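Local atomic coordinates of ectonucleotide pyrophosphatase/phosphodiesterase family member 5 (Mus musculus, PDB entry 5VEO), a protein that probably hydrolyses phosphodiester and pyrophosphate bonds of nucleotides outside the cell, as a zinc-dependent member of the nucleotide pyrophosphatase/phosphodiesterase family whose range of nucleotide substrates is restricted. Residues A[22-27]-A[335-340]; A[56-61]-A[222-227]; A[47-52]-A[350-355]; A[18-23]-A[170-175]. The protein carries 1 engineered substitution. All blocks are in the same frame, centred on the assembly; numbering follows the deposited sequence.

How the interactions relate
Interactions 1, 2 and 4 are buried and converge on one zinc ion and the AMP phosphate, whereas interaction 3 lies farther out, partly exposed, beside a glycan. Interactions 3 and 4 both pair parallel strands of the same mixed sheet, one at its edge and one inside it, and their nearest atoms are about 9 Å apart. Interactions 1 and 4 share Asp-22 and Gly-23, but interaction 4 pairs strand 16-21 up to Asp-22 while interaction 1 ties down Phe-24 to Trp-26 beyond it. Backbone hydrogen bonds dominate 1, 3 and 4; interaction 2 has none across its segments and is joined through metal and phosphate. Asn-52 ND2 bonded to Asp-224 O ties 3 to 2.

Interaction 1: residues A[22-27]-A[335-340]; sequences DGFRWD and HPIFLA. With ZN (zinc ion), chain E; AMP (adenosine monophosphate), chain Q.
Two backbone hydrogen bonds fasten the loop 22-27 to residues 335-337, which lead into strand 338-341. Ile-337 N donates to Phe-24 O at 3.1 Å, lying nearly along the C=O axis, and Trp-26 N returns a bond to His-335 O at 3.0 Å in the carbonyl plane. Together they form a single beta bridge of Arg-25 with Pro-336. Within the loop, Arg-25 starts its side chain away from 335-340, bends at chi3 (89°) and grips Asp-27 side-on: NE meets OD2 at 2.7 Å in the guanidinium plane, and NH2 reaches OD1. NH1 bonds to Met-227 O. An alanine at Arg-25 would remove both the salt bridge and this third bond, and would probably loosen the turn that presents Trp-26 N. Farther out, Ile-337 crosses the Phe-24 ring obliquely. Its CD1 stands over one face in a CH-pi contact, 4.0 Å from the centroid of the Phe-24 ring, while its CG2 presses on Phe-24 CD1 at 3.3 Å. The Trp-26 indole has His-335 O at its edge and Asp-27 CB over one face. At the other end of the loop Asp-22 OD1 binds zinc at 1.9 Å. A metal-binding aspartate directly after a central strand is characteristic of the alkaline phosphatase superfamily, and here the loop after strand 16-21 is tied to the segment leading into strand 338-341, two places along the sheet.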
# COMPACT_ATOMS: atom_id res chain seq x y z
N ASP A 22 2.74 5.98 4.90
CA ASP A 22 2.98 5.59 3.52
C ASP A 22 4.49 5.56 3.23
O ASP A 22 5.22 6.51 3.55
CB ASP A 22 2.26 6.56 2.59
CG ASP A 22 2.11 6.00 1.18
OD1 ASP A 22 3.16 5.59 0.62
OD2 ASP A 22 0.97 5.93 0.66
N GLY A 23 4.96 4.49 2.59
CA GLY A 23 6.34 4.43 2.10
C GLY A 23 7.39 4.27 3.18
O GLY A 23 8.53 4.71 3.01
N PHE A 24 7.03 3.62 4.28
CA PHE A 24 7.95 3.46 5.41
C PHE A 24 8.67 2.13 5.20
O PHE A 24 8.20 1.05 5.60
CB PHE A 24 7.23 3.53 6.74
CG PHE A 24 8.13 3.84 7.91
CD1 PHE A 24 9.11 2.94 8.33
CD2 PHE A 24 8.04 5.06 8.56
CE1 PHE A 24 9.94 3.24 9.40
CE2 PHE A 24 8.87 5.36 9.65
CZ PHE A 24 9.82 4.44 10.06
N ARG A 25 9.82 2.20 4.53
CA ARG A 25 10.65 1.04 4.29
C ARG A 25 11.08 0.42 5.62
O ARG A 25 11.38 1.13 6.58
CB ARG A 25 11.87 1.47 3.46
CG ARG A 25 12.65 0.36 2.84
CD ARG A 25 13.67 0.91 1.86
NE ARG A 25 14.91 1.20 2.52
CZ ARG A 25 15.97 1.73 1.91
NH1 ARG A 25 15.93 2.05 0.61
NH2 ARG A 25 17.09 1.91 2.62
N TRP A 26 11.18 -0.91 5.62
CA TRP A 26 11.38 -1.70 6.84
C TRP A 26 12.63 -1.26 7.63
O TRP A 26 12.62 -1.27 8.87
CB TRP A 26 11.46 -3.19 6.48
CG TRP A 26 12.67 -3.52 5.69
CD1 TRP A 26 12.88 -3.29 4.36
CD2 TRP A 26 13.87 -4.08 6.20
NE1 TRP A 26 14.17 -3.67 4.02
CE2 TRP A 26 14.79 -4.17 5.14
CE3 TRP A 26 14.26 -4.53 7.47
CZ2 TRP A 26 16.07 -4.68 5.30
CZ3 TRP A 26 15.55 -5.05 7.63
CH2 TRP A 26 16.42 -5.12 6.54
N ASP A 27 13.69 -0.87 6.94
CA ASP A 27 14.95 -0.53 7.61
C ASP A 27 15.07 0.96 7.94
O ASP A 27 16.10 1.36 8.51
CB ASP A 27 16.13 -0.98 6.76
CG ASP A 27 16.21 -0.25 5.44
OD1 ASP A 27 17.28 -0.28 4.79
OD2 ASP A 27 15.22 0.39 5.05
N HIS A 335 9.94 -3.58 0.83
CA HIS A 335 9.18 -4.14 1.94
C HIS A 335 8.91 -3.09 3.03
O HIS A 335 9.80 -2.31 3.39
CB HIS A 335 9.92 -5.33 2.54
CG HIS A 335 10.01 -6.48 1.60
ND1 HIS A 335 10.85 -7.55 1.80
CD2 HIS A 335 9.37 -6.71 0.43
CE1 HIS A 335 10.72 -8.40 0.79
NE2 HIS A 335 9.82 -7.92 -0.05
N PRO A 336 7.69 -3.09 3.57
CA PRO A 336 7.31 -2.13 4.60
C PRO A 336 7.63 -2.61 6.01
O PRO A 336 7.71 -3.81 6.28
CB PRO A 336 5.79 -2.07 4.44
CG PRO A 336 5.44 -3.48 4.06
CD PRO A 336 6.57 -3.94 3.15
N ILE A 337 7.66 -1.65 6.93
CA ILE A 337 7.69 -1.97 8.36
C ILE A 337 6.41 -2.68 8.77
O ILE A 337 5.33 -2.49 8.17
CB ILE A 337 7.84 -0.72 9.24
CG1 ILE A 337 6.73 0.29 8.92
CG2 ILE A 337 9.23 -0.19 9.22
CD1 ILE A 337 6.40 1.24 10.02
N PHE A 338 6.52 -3.47 9.84
CA PHE A 338 5.34 -3.98 10.55
C PHE A 338 5.67 -4.14 12.02
O PHE A 338 6.62 -4.86 12.38
CB PHE A 338 4.88 -5.32 9.97
CG PHE A 338 3.64 -5.86 10.62
CD1 PHE A 338 2.40 -5.69 10.01
CD2 PHE A 338 3.70 -6.54 11.83
CE1 PHE A 338 1.24 -6.19 10.62
CE2 PHE A 338 2.57 -7.02 12.43
CZ PHE A 338 1.33 -6.85 11.82
N LEU A 339 4.89 -3.50 12.88
CA LEU A 339 5.03 -3.67 14.31
C LEU A 339 3.66 -3.47 14.95
O LEU A 339 2.76 -2.91 14.34
CB LEU A 339 6.08 -2.72 14.90
CG LEU A 339 5.98 -1.21 14.90
CD1 LEU A 339 7.04 -0.61 15.85
CD2 LEU A 339 6.15 -0.64 13.48
N ALA A 340 3.50 -3.97 16.17
CA ALA A 340 2.18 -3.85 16.79
C ALA A 340 2.29 -3.95 18.31
O ALA A 340 3.25 -4.50 18.85
CB ALA A 340 1.24 -4.92 16.27
ZN ZN E . 2.73 4.38 -0.84
P AMP Q . 2.04 5.93 -3.69
O1P AMP Q . 1.71 4.80 -4.62
O2P AMP Q . 3.17 6.81 -4.25
O3P AMP Q . 2.36 5.47 -2.27
O5' AMP Q . 0.75 6.87 -3.56
C5' AMP Q . 0.60 7.68 -2.39
C4' AMP Q . -0.05 9.01 -2.65
O4' AMP Q . -1.44 8.81 -2.85
C3' AMP Q . 0.06 9.98 -1.47
O3' AMP Q . 0.98 11.00 -1.74
C2' AMP Q . -1.35 10.56 -1.31
O2' AMP Q . -1.41 11.96 -1.28
C1' AMP Q . -2.10 10.00 -2.51
N9 AMP Q . -3.48 9.69 -2.22
C8 AMP Q . -3.96 8.78 -1.36
N7 AMP Q . -5.32 8.78 -1.40
C5 AMP Q . -5.67 9.72 -2.32
C6 AMP Q . -6.93 10.25 -2.88
N6 AMP Q . -8.11 9.76 -2.44
N1 AMP Q . -6.87 11.21 -3.81
C2 AMP Q . -5.71 11.72 -4.26
N3 AMP Q . -4.52 11.29 -3.82
C4 AMP Q . -4.46 10.32 -2.85

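Interaction 2: residues A[56-61]-A[222-227]; sequences TKAYPN and TSDHGM. Engineered in segment 56-61: Ala-58 (natural residue Thr). With ZN (zinc ion), chain E; AMP (adenosine monophosphate), chain Q.
One of two neighbouring zinc sites of an alkaline-phosphatase-type fold is built where the N-terminus of helix 58-67 faces the loop after strand 218-222. Asp-224 OD2 binds the metal at 2.0 Å and His-225 NE2 at 2.1 Å; Asp-22 and AMP O3P complete the four ligands. Both side chains hold CG between the backbone N and the carbonyl carbon (chi1 50° and 56°), and Asp-224 OD1 lies over one face of the imidazole. The ring's rotation is fixed from behind: His-225 ND1 donates to Gly-226 O at 2.7 Å, in the ring plane, so that NE2 faces zinc and probably gains electron density. Beside these ligands stands engineered Ala-58, a threonine in the natural protein. Its CB is 3.3 Å from Asp-224 OD2 and equally close to AMP O3P, while Ala-58 N donates to AMP O1P at 2.9 Å. The helix start is tied by Asn-61, whose ND2 and backbone N both donate to Lys-57 O, the ND2 bond within the amide plane. Asn-61 CG lies 3.3 Å from Asp-224 O, while its OD1 accepts from Val-53 N. Thr-56 O comes to 3.4 Å from His-225 CG. Asp-224 OD1 accepts from Gly-23 N, and Ser-223 OG bonds to Phe-21 O. The contact joins helix 58-67 to the loop after strand 218-222, which Gly-23 and Asp-22 tie to the loop after the adjacent strand 16-21, with helix 177-183 against His-225.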
# COMPACT_ATOMS: atom_id res chain seq x y z
N THR A 56 4.12 -2.66 -6.23
CA THR A 56 4.36 -2.18 -4.87
C THR A 56 4.10 -0.67 -4.77
O THR A 56 4.98 0.15 -4.46
CB THR A 56 5.78 -2.56 -4.41
OG1 THR A 56 6.77 -2.10 -5.35
CG2 THR A 56 5.92 -4.07 -4.23
N LYS A 57 2.82 -0.33 -5.04
CA LYS A 57 2.27 1.02 -4.95
C LYS A 57 1.14 1.07 -3.92
O LYS A 57 0.66 0.05 -3.43
CB LYS A 57 1.77 1.51 -6.33
CG LYS A 57 2.83 1.49 -7.44
CD LYS A 57 3.41 2.81 -7.65
CE LYS A 57 4.27 2.98 -8.87
NZ LYS A 57 5.13 4.19 -8.57
N ALA A 58 0.68 2.29 -3.62
CA ALA A 58 -0.28 2.49 -2.52
C ALA A 58 -1.61 1.77 -2.74
O ALA A 58 -2.11 1.11 -1.81
CB ALA A 58 -0.54 3.98 -2.33
N TYR A 59 -2.24 1.94 -3.89
CA TYR A 59 -3.63 1.50 -3.93
C TYR A 59 -3.72 -0.02 -3.96
O TYR A 59 -4.53 -0.59 -3.21
CB TYR A 59 -4.38 2.21 -5.08
CG TYR A 59 -5.01 3.45 -4.49
CD1 TYR A 59 -4.22 4.43 -3.91
CD2 TYR A 59 -6.38 3.57 -4.38
CE1 TYR A 59 -4.79 5.53 -3.26
CE2 TYR A 59 -6.95 4.66 -3.76
CZ TYR A 59 -6.16 5.64 -3.21
OH TYR A 59 -6.77 6.69 -2.56
N PRO A 60 -2.89 -0.74 -4.72
CA PRO A 60 -2.93 -2.21 -4.60
C PRO A 60 -2.61 -2.69 -3.19
O PRO A 60 -3.25 -3.61 -2.69
CB PRO A 60 -1.89 -2.67 -5.63
CG PRO A 60 -1.77 -1.58 -6.58
CD PRO A 60 -2.00 -0.31 -5.82
N ASN A 61 -1.61 -2.08 -2.53
CA ASN A 61 -1.17 -2.64 -1.26
C ASN A 61 -2.10 -2.31 -0.10
O ASN A 61 -2.33 -3.17 0.75
CB ASN A 61 0.26 -2.23 -0.99
CG ASN A 61 1.18 -3.20 -1.64
OD1 ASN A 61 1.47 -4.25 -1.07
ND2 ASN A 61 1.55 -2.94 -2.89
N THR A 222 2.06 -0.13 10.17
CA THR A 222 2.67 -0.74 9.00
C THR A 222 2.70 0.27 7.87
O THR A 222 2.66 1.49 8.10
CB THR A 222 1.95 -2.08 8.69
OG1 THR A 222 2.68 -2.81 7.69
CG2 THR A 222 0.51 -1.88 8.25
N SER A 223 2.86 -0.22 6.65
CA SER A 223 2.97 0.62 5.47
C SER A 223 2.63 -0.22 4.25
O SER A 223 2.40 -1.43 4.34
CB SER A 223 4.37 1.23 5.39
OG SER A 223 4.48 2.20 4.37
N ASP A 224 2.59 0.46 3.11
CA ASP A 224 2.27 -0.18 1.85
C ASP A 224 3.49 -0.72 1.11
O ASP A 224 3.36 -1.67 0.34
CB ASP A 224 1.49 0.78 0.94
CG ASP A 224 2.11 2.16 0.78
OD1 ASP A 224 3.04 2.58 1.52
OD2 ASP A 224 1.62 2.88 -0.15
N HIS A 225 4.66 -0.12 1.31
CA HIS A 225 5.87 -0.47 0.56
C HIS A 225 7.03 0.37 1.07
O HIS A 225 6.84 1.27 1.92
CB HIS A 225 5.70 -0.19 -0.95
CG HIS A 225 5.32 1.22 -1.20
ND1 HIS A 225 6.21 2.27 -1.05
CD2 HIS A 225 4.10 1.79 -1.41
CE1 HIS A 225 5.55 3.42 -1.18
NE2 HIS A 225 4.28 3.15 -1.41
N GLY A 226 8.20 0.12 0.52
CA GLY A 226 9.40 0.87 0.80
C GLY A 226 9.72 1.88 -0.29
O GLY A 226 8.84 2.57 -0.83
N MET A 227 11.01 2.00 -0.61
CA MET A 227 11.47 3.03 -1.53
C MET A 227 12.89 2.69 -1.96
O MET A 227 13.66 2.16 -1.17
CB MET A 227 11.44 4.41 -0.84
CG MET A 227 11.64 5.63 -1.74
SD MET A 227 10.22 6.03 -2.80
CE MET A 227 9.01 6.53 -1.59
ZN ZN E . 2.73 4.38 -0.84
P AMP Q . 2.04 5.93 -3.69
O1P AMP Q . 1.71 4.80 -4.62
O2P AMP Q . 3.17 6.81 -4.25
O3P AMP Q . 2.36 5.47 -2.27
O5' AMP Q . 0.75 6.87 -3.56
C5' AMP Q . 0.60 7.68 -2.39
C4' AMP Q . -0.05 9.01 -2.65
O4' AMP Q . -1.44 8.81 -2.85
C3' AMP Q . 0.06 9.98 -1.47
O3' AMP Q . 0.98 11.00 -1.74
C2' AMP Q . -1.35 10.56 -1.31
O2' AMP Q . -1.41 11.96 -1.28
C1' AMP Q . -2.10 10.00 -2.51
N9 AMP Q . -3.48 9.69 -2.22
C8 AMP Q . -3.96 8.78 -1.36
N7 AMP Q . -5.32 8.78 -1.40
C5 AMP Q . -5.67 9.72 -2.32
C6 AMP Q . -6.93 10.25 -2.88
N6 AMP Q . -8.11 9.76 -2.44
N1 AMP Q . -6.87 11.21 -3.81
C2 AMP Q . -5.71 11.72 -4.26
N3 AMP Q . -4.52 11.29 -3.82
C4 AMP Q . -4.46 10.32 -2.85

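Interaction 3: residues A[47-52]-A[350-355]; sequences VNQVTN and TKEAMN. With NAG (2-acetamido-2-deoxy-beta-D-glucopyranose), chain G; EDO (1,2-ethanediol), chain K.
Strands 45-51 and 349-355 run parallel at one edge of the central mixed sheet, both breaking step at a corner, Asn-48 on one and Glu-352 on the other. Around that corner Asn-48 N bonds to Lys-351 O and Gln-49 N to Glu-352 O, the latter at 2.8 Å. Beyond it, Met-354 N donates to Gln-49 O from above the carbonyl plane, and Thr-51 N meets Met-354 O nearly along the C=O axis. The tight part is the cluster of Val-47, Val-50 and Met-354 on the face they share with Lys-351, whose chain leads off to Asn-380. Met-354 has CG in the crowded position between backbone N and carbonyl carbon (chi1 80°), where it touches both valines: Val-47 CG1, crossed at about a right angle, at 3.8 Å and Val-50 CG2, alongside, at 3.9 Å. Phe-338 of the neighbouring strand covers Met-354 and both valines. The corner and the face of Gln-49, Ala-353 and Thr-51 are more polar and more exposed. At the corner Asn-48 ND2 reaches Glu-352 OE1 at 2.9 Å, from above a carboxylate plane turned 72° from the amide. A leucine at Asn-48 would lose this bond and would probably leave the Glu-352 carboxylate less well fixed. Gln-49 OE1 accepts from His-335 ND1. A water joins Thr-51 OG1 to Asn-355 OD1, while Asn-355 ND2 carries the N-linked sugar, covalently bonded at 1.5 Å to NAG C1.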
# COMPACT_ATOMS: atom_id res chain seq x y z
N VAL A 47 7.97 -7.54 12.84
CA VAL A 47 8.26 -8.51 11.78
C VAL A 47 9.32 -7.89 10.87
O VAL A 47 9.10 -6.81 10.31
CB VAL A 47 7.00 -8.88 10.98
CG1 VAL A 47 7.37 -9.82 9.84
CG2 VAL A 47 5.95 -9.55 11.91
N ASN A 48 10.46 -8.58 10.70
CA ASN A 48 11.55 -8.00 9.91
C ASN A 48 11.18 -7.81 8.44
O ASN A 48 11.45 -6.75 7.86
CB ASN A 48 12.79 -8.89 9.99
CG ASN A 48 13.56 -8.71 11.27
OD1 ASN A 48 13.46 -7.69 11.95
ND2 ASN A 48 14.42 -9.70 11.57
N GLN A 49 10.66 -8.86 7.79
CA GLN A 49 10.50 -8.90 6.34
C GLN A 49 9.06 -9.24 5.98
O GLN A 49 8.65 -10.40 6.02
CB GLN A 49 11.46 -9.89 5.69
CG GLN A 49 12.88 -9.36 5.66
CD GLN A 49 13.05 -8.14 4.75
OE1 GLN A 49 12.89 -8.22 3.53
NE2 GLN A 49 13.33 -7.00 5.34
N VAL A 50 8.34 -8.20 5.58
CA VAL A 50 6.96 -8.28 5.12
C VAL A 50 6.98 -8.29 3.61
O VAL A 50 7.37 -7.29 2.98
CB VAL A 50 6.13 -7.10 5.61
CG1 VAL A 50 4.69 -7.16 5.04
CG2 VAL A 50 6.18 -7.01 7.12
N THR A 51 6.58 -9.40 3.02
CA THR A 51 6.41 -9.44 1.58
C THR A 51 5.05 -8.86 1.24
O THR A 51 4.01 -9.46 1.56
CB THR A 51 6.55 -10.86 1.04
OG1 THR A 51 7.85 -11.34 1.33
CG2 THR A 51 6.34 -10.86 -0.44
N ASN A 52 5.06 -7.69 0.62
CA ASN A 52 3.85 -7.01 0.20
C ASN A 52 3.48 -7.51 -1.19
O ASN A 52 3.91 -8.60 -1.59
CB ASN A 52 4.05 -5.48 0.32
CG ASN A 52 5.27 -4.96 -0.47
OD1 ASN A 52 6.18 -5.71 -0.86
ND2 ASN A 52 5.30 -3.63 -0.68
N THR A 350 10.11 -10.67 18.26
CA THR A 350 10.49 -10.41 16.88
C THR A 350 10.32 -11.67 16.06
O THR A 350 10.82 -12.74 16.44
CB THR A 350 11.92 -9.90 16.77
OG1 THR A 350 12.07 -8.75 17.60
CG2 THR A 350 12.26 -9.51 15.32
N LYS A 351 9.65 -11.52 14.94
CA LYS A 351 9.40 -12.57 13.97
C LYS A 351 10.10 -12.22 12.66
O LYS A 351 10.15 -11.06 12.26
CB LYS A 351 7.89 -12.68 13.77
CG LYS A 351 7.45 -13.62 12.74
CD LYS A 351 5.97 -13.76 12.83
CE LYS A 351 5.46 -14.41 11.61
NZ LYS A 351 5.52 -15.86 11.70
N GLU A 352 10.62 -13.24 11.95
CA GLU A 352 11.42 -12.92 10.77
C GLU A 352 10.57 -12.42 9.60
O GLU A 352 10.95 -11.43 8.95
CB GLU A 352 12.25 -14.12 10.34
CG GLU A 352 13.04 -13.88 9.06
CD GLU A 352 14.00 -12.68 9.13
OE1 GLU A 352 14.40 -12.26 10.24
OE2 GLU A 352 14.37 -12.18 8.04
N ALA A 353 9.44 -13.08 9.29
CA ALA A 353 8.76 -12.80 8.03
C ALA A 353 7.25 -13.00 8.09
O ALA A 353 6.74 -13.80 8.87
CB ALA A 353 9.31 -13.69 6.90
N MET A 354 6.56 -12.28 7.20
CA MET A 354 5.14 -12.48 7.00
C MET A 354 4.80 -12.01 5.60
O MET A 354 5.58 -11.31 4.96
CB MET A 354 4.33 -11.73 8.06
CG MET A 354 4.15 -10.26 7.79
SD MET A 354 3.19 -9.36 9.06
CE MET A 354 1.50 -9.84 8.79
N ASN A 355 3.63 -12.43 5.11
CA ASN A 355 3.06 -11.88 3.90
C ASN A 355 2.01 -10.84 4.26
O ASN A 355 1.22 -11.05 5.19
CB ASN A 355 2.41 -12.99 3.07
CG ASN A 355 3.43 -14.00 2.55
OD1 ASN A 355 4.49 -13.63 2.07
ND2 ASN A 355 3.09 -15.27 2.66
C1 NAG G . 3.85 -16.42 2.20
C2 NAG G . 4.36 -17.42 3.27
C3 NAG G . 4.96 -18.66 2.62
C4 NAG G . 4.00 -19.26 1.60
C5 NAG G . 3.62 -18.20 0.58
C6 NAG G . 2.66 -18.72 -0.46
C7 NAG G . 5.03 -16.40 5.40
C8 NAG G . 6.16 -15.80 6.17
N2 NAG G . 5.33 -16.80 4.16
O3 NAG G . 5.23 -19.63 3.63
O4 NAG G . 4.61 -20.35 0.92
O5 NAG G . 2.97 -17.11 1.25
O6 NAG G . 1.35 -18.82 0.06
O7 NAG G . 3.87 -16.48 5.85
C1 EDO K . 2.49 -11.36 -0.72
O1 EDO K . 1.69 -10.86 0.39
C2 EDO K . 2.62 -12.90 -0.77
O2 EDO K . 3.45 -13.31 -1.89
O HOH W 1 7.05 -14.44 0.84

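Interaction 4: residues A[18-23]-A[170-175]; sequences VVSFDG and FLYWEE. With ZN (zinc ion), chain E; AMP (adenosine monophosphate), chain Q.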
# COMPACT_ATOMS: atom_id res chain seq x y z
N VAL A 18 -5.32 0.25 12.75
CA VAL A 18 -4.27 0.04 11.74
C VAL A 18 -3.81 1.40 11.27
O VAL A 18 -4.61 2.23 10.81
CB VAL A 18 -4.77 -0.81 10.56
CG1 VAL A 18 -3.64 -1.04 9.53
CG2 VAL A 18 -5.35 -2.12 11.04
N VAL A 19 -2.50 1.63 11.38
CA VAL A 19 -1.88 2.86 10.94
C VAL A 19 -0.97 2.54 9.77
O VAL A 19 -0.14 1.64 9.88
CB VAL A 19 -1.07 3.52 12.06
CG1 VAL A 19 -0.46 4.81 11.56
CG2 VAL A 19 -1.95 3.75 13.27
N SER A 20 -1.10 3.30 8.68
CA SER A 20 -0.17 3.22 7.55
C SER A 20 0.56 4.55 7.42
O SER A 20 -0.07 5.59 7.17
CB SER A 20 -0.86 2.89 6.23
OG SER A 20 0.08 2.93 5.19
N PHE A 21 1.87 4.52 7.66
CA PHE A 21 2.76 5.62 7.28
C PHE A 21 3.25 5.28 5.89
O PHE A 21 4.07 4.37 5.73
CB PHE A 21 3.92 5.79 8.25
CG PHE A 21 3.51 6.28 9.60
CD1 PHE A 21 3.09 7.58 9.76
CD2 PHE A 21 3.58 5.45 10.71
CE1 PHE A 21 2.73 8.05 10.98
CE2 PHE A 21 3.22 5.94 11.96
CZ PHE A 21 2.80 7.23 12.09
N ASP A 22 2.74 5.98 4.90
CA ASP A 22 2.98 5.59 3.52
C ASP A 22 4.49 5.56 3.23
O ASP A 22 5.22 6.51 3.55
CB ASP A 22 2.26 6.56 2.59
CG ASP A 22 2.11 6.00 1.18
OD1 ASP A 22 3.16 5.59 0.62
OD2 ASP A 22 0.97 5.93 0.66
N GLY A 23 4.96 4.49 2.59
CA GLY A 23 6.34 4.43 2.10
C GLY A 23 7.39 4.27 3.18
O GLY A 23 8.53 4.71 3.01
N PHE A 170 -8.77 2.95 10.95
CA PHE A 170 -7.71 3.04 9.95
C PHE A 170 -7.22 4.47 9.90
O PHE A 170 -8.02 5.40 9.74
CB PHE A 170 -8.21 2.63 8.56
CG PHE A 170 -8.58 1.20 8.46
CD1 PHE A 170 -7.61 0.25 8.19
CD2 PHE A 170 -9.89 0.78 8.69
CE1 PHE A 170 -7.92 -1.09 8.12
CE2 PHE A 170 -10.21 -0.57 8.62
CZ PHE A 170 -9.22 -1.51 8.34
N LEU A 171 -5.91 4.65 10.02
CA LEU A 171 -5.27 5.96 10.03
C LEU A 171 -4.15 5.96 9.01
O LEU A 171 -3.34 5.03 8.99
CB LEU A 171 -4.73 6.28 11.43
CG LEU A 171 -3.86 7.51 11.64
CD1 LEU A 171 -4.64 8.77 11.32
CD2 LEU A 171 -3.29 7.56 13.06
N TYR A 172 -4.11 6.98 8.16
CA TYR A 172 -3.17 7.06 7.05
C TYR A 172 -2.44 8.39 7.10
O TYR A 172 -3.05 9.45 7.38
CB TYR A 172 -3.92 6.88 5.73
CG TYR A 172 -3.11 7.11 4.49
CD1 TYR A 172 -2.22 6.14 4.02
CD2 TYR A 172 -3.21 8.29 3.79
CE1 TYR A 172 -1.48 6.35 2.88
CE2 TYR A 172 -2.47 8.51 2.65
CZ TYR A 172 -1.60 7.54 2.20
OH TYR A 172 -0.87 7.79 1.08
N TRP A 173 -1.14 8.35 6.79
CA TRP A 173 -0.30 9.54 6.67
C TRP A 173 0.61 9.37 5.46
O TRP A 173 1.07 8.26 5.18
CB TRP A 173 0.51 9.75 7.95
CG TRP A 173 1.29 11.02 8.03
CD1 TRP A 173 2.65 11.15 8.17
CD2 TRP A 173 0.77 12.35 7.99
NE1 TRP A 173 3.00 12.48 8.24
CE2 TRP A 173 1.86 13.24 8.12
CE3 TRP A 173 -0.51 12.89 7.86
CZ2 TRP A 173 1.71 14.62 8.12
CZ3 TRP A 173 -0.67 14.26 7.87
CH2 TRP A 173 0.44 15.11 7.99
N GLU A 174 0.87 10.49 4.74
CA GLU A 174 1.53 10.45 3.44
C GLU A 174 3.06 10.43 3.51
O GLU A 174 3.72 10.24 2.47
CB GLU A 174 1.10 11.65 2.60
CG GLU A 174 -0.39 11.65 2.24
CD GLU A 174 -1.33 12.14 3.34
OE1 GLU A 174 -2.56 12.00 3.15
OE2 GLU A 174 -0.84 12.70 4.36
N GLU A 175 3.62 10.63 4.70
CA GLU A 175 5.06 10.51 4.91
C GLU A 175 5.39 9.17 5.56
O GLU A 175 4.60 8.67 6.39
CB GLU A 175 5.59 11.66 5.76
CG GLU A 175 5.57 13.01 5.08
CD GLU A 175 6.66 13.20 4.02
OE1 GLU A 175 7.19 12.22 3.47
OE2 GLU A 175 6.97 14.38 3.74
ZN ZN E . 2.73 4.38 -0.84
P AMP Q . 2.04 5.93 -3.69
O1P AMP Q . 1.71 4.80 -4.62
O2P AMP Q . 3.17 6.81 -4.25
O3P AMP Q . 2.36 5.47 -2.27
O5' AMP Q . 0.75 6.87 -3.56
C5' AMP Q . 0.60 7.68 -2.39
C4' AMP Q . -0.05 9.01 -2.65
O4' AMP Q . -1.44 8.81 -2.85
C3' AMP Q . 0.06 9.98 -1.47
O3' AMP Q . 0.98 11.00 -1.74
C2' AMP Q . -1.35 10.56 -1.31
O2' AMP Q . -1.41 11.96 -1.28
C1' AMP Q . -2.10 10.00 -2.51
N9 AMP Q . -3.48 9.69 -2.22
C8 AMP Q . -3.96 8.78 -1.36
N7 AMP Q . -5.32 8.78 -1.40
C5 AMP Q . -5.67 9.72 -2.32
C6 AMP Q . -6.93 10.25 -2.88
N6 AMP Q . -8.11 9.76 -2.44
N1 AMP Q . -6.87 11.21 -3.81
C2 AMP Q . -5.71 11.72 -4.26
N3 AMP Q . -4.52 11.29 -3.82
C4 AMP Q . -4.46 10.32 -2.85
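Asp-22 and Tyr-172 both hold CG anti to the backbone N (chi1 -163° and 173°), which lays their side chains alongside each other at the C-terminal ends of two parallel strands, 16-21 and 168-173, inside the central sheet of this alkaline-phosphatase-like domain. The strands run in register from Val-18 with Phe-170 to Phe-21 with Trp-173. Four backbone hydrogen bonds, all nearly along their C=O axes, zip them together; the last, Asp-22 N to Trp-173 O at 2.8 Å, continues past the strand end and fixes the aspartate backbone from which the carboxylate reaches the zinc. On one face Val-19 CG2 meets Leu-171 CD2 at 4.0 Å, and Phe-21 crosses Trp-173 obliquely, its CD1 3.8 Å from Trp-173 CB; helices 149-160 and 190-210 cover this layer. The other face carries Val-18 against the Phe-170 ring, then Ser-20, whose OG bonds to His-62. Asp-22 divides its oxygens between two tasks: OD1 binds zinc, and OD2 is held by Tyr-172 OH. This second-shell bond would probably steady the carboxylate and draw off some charge. Tyr-172 OH donates to Asp-22 OD2 at 2.6 Å, arriving 28° out of the carboxylate plane, and lies 3.5 Å from AMP C3'.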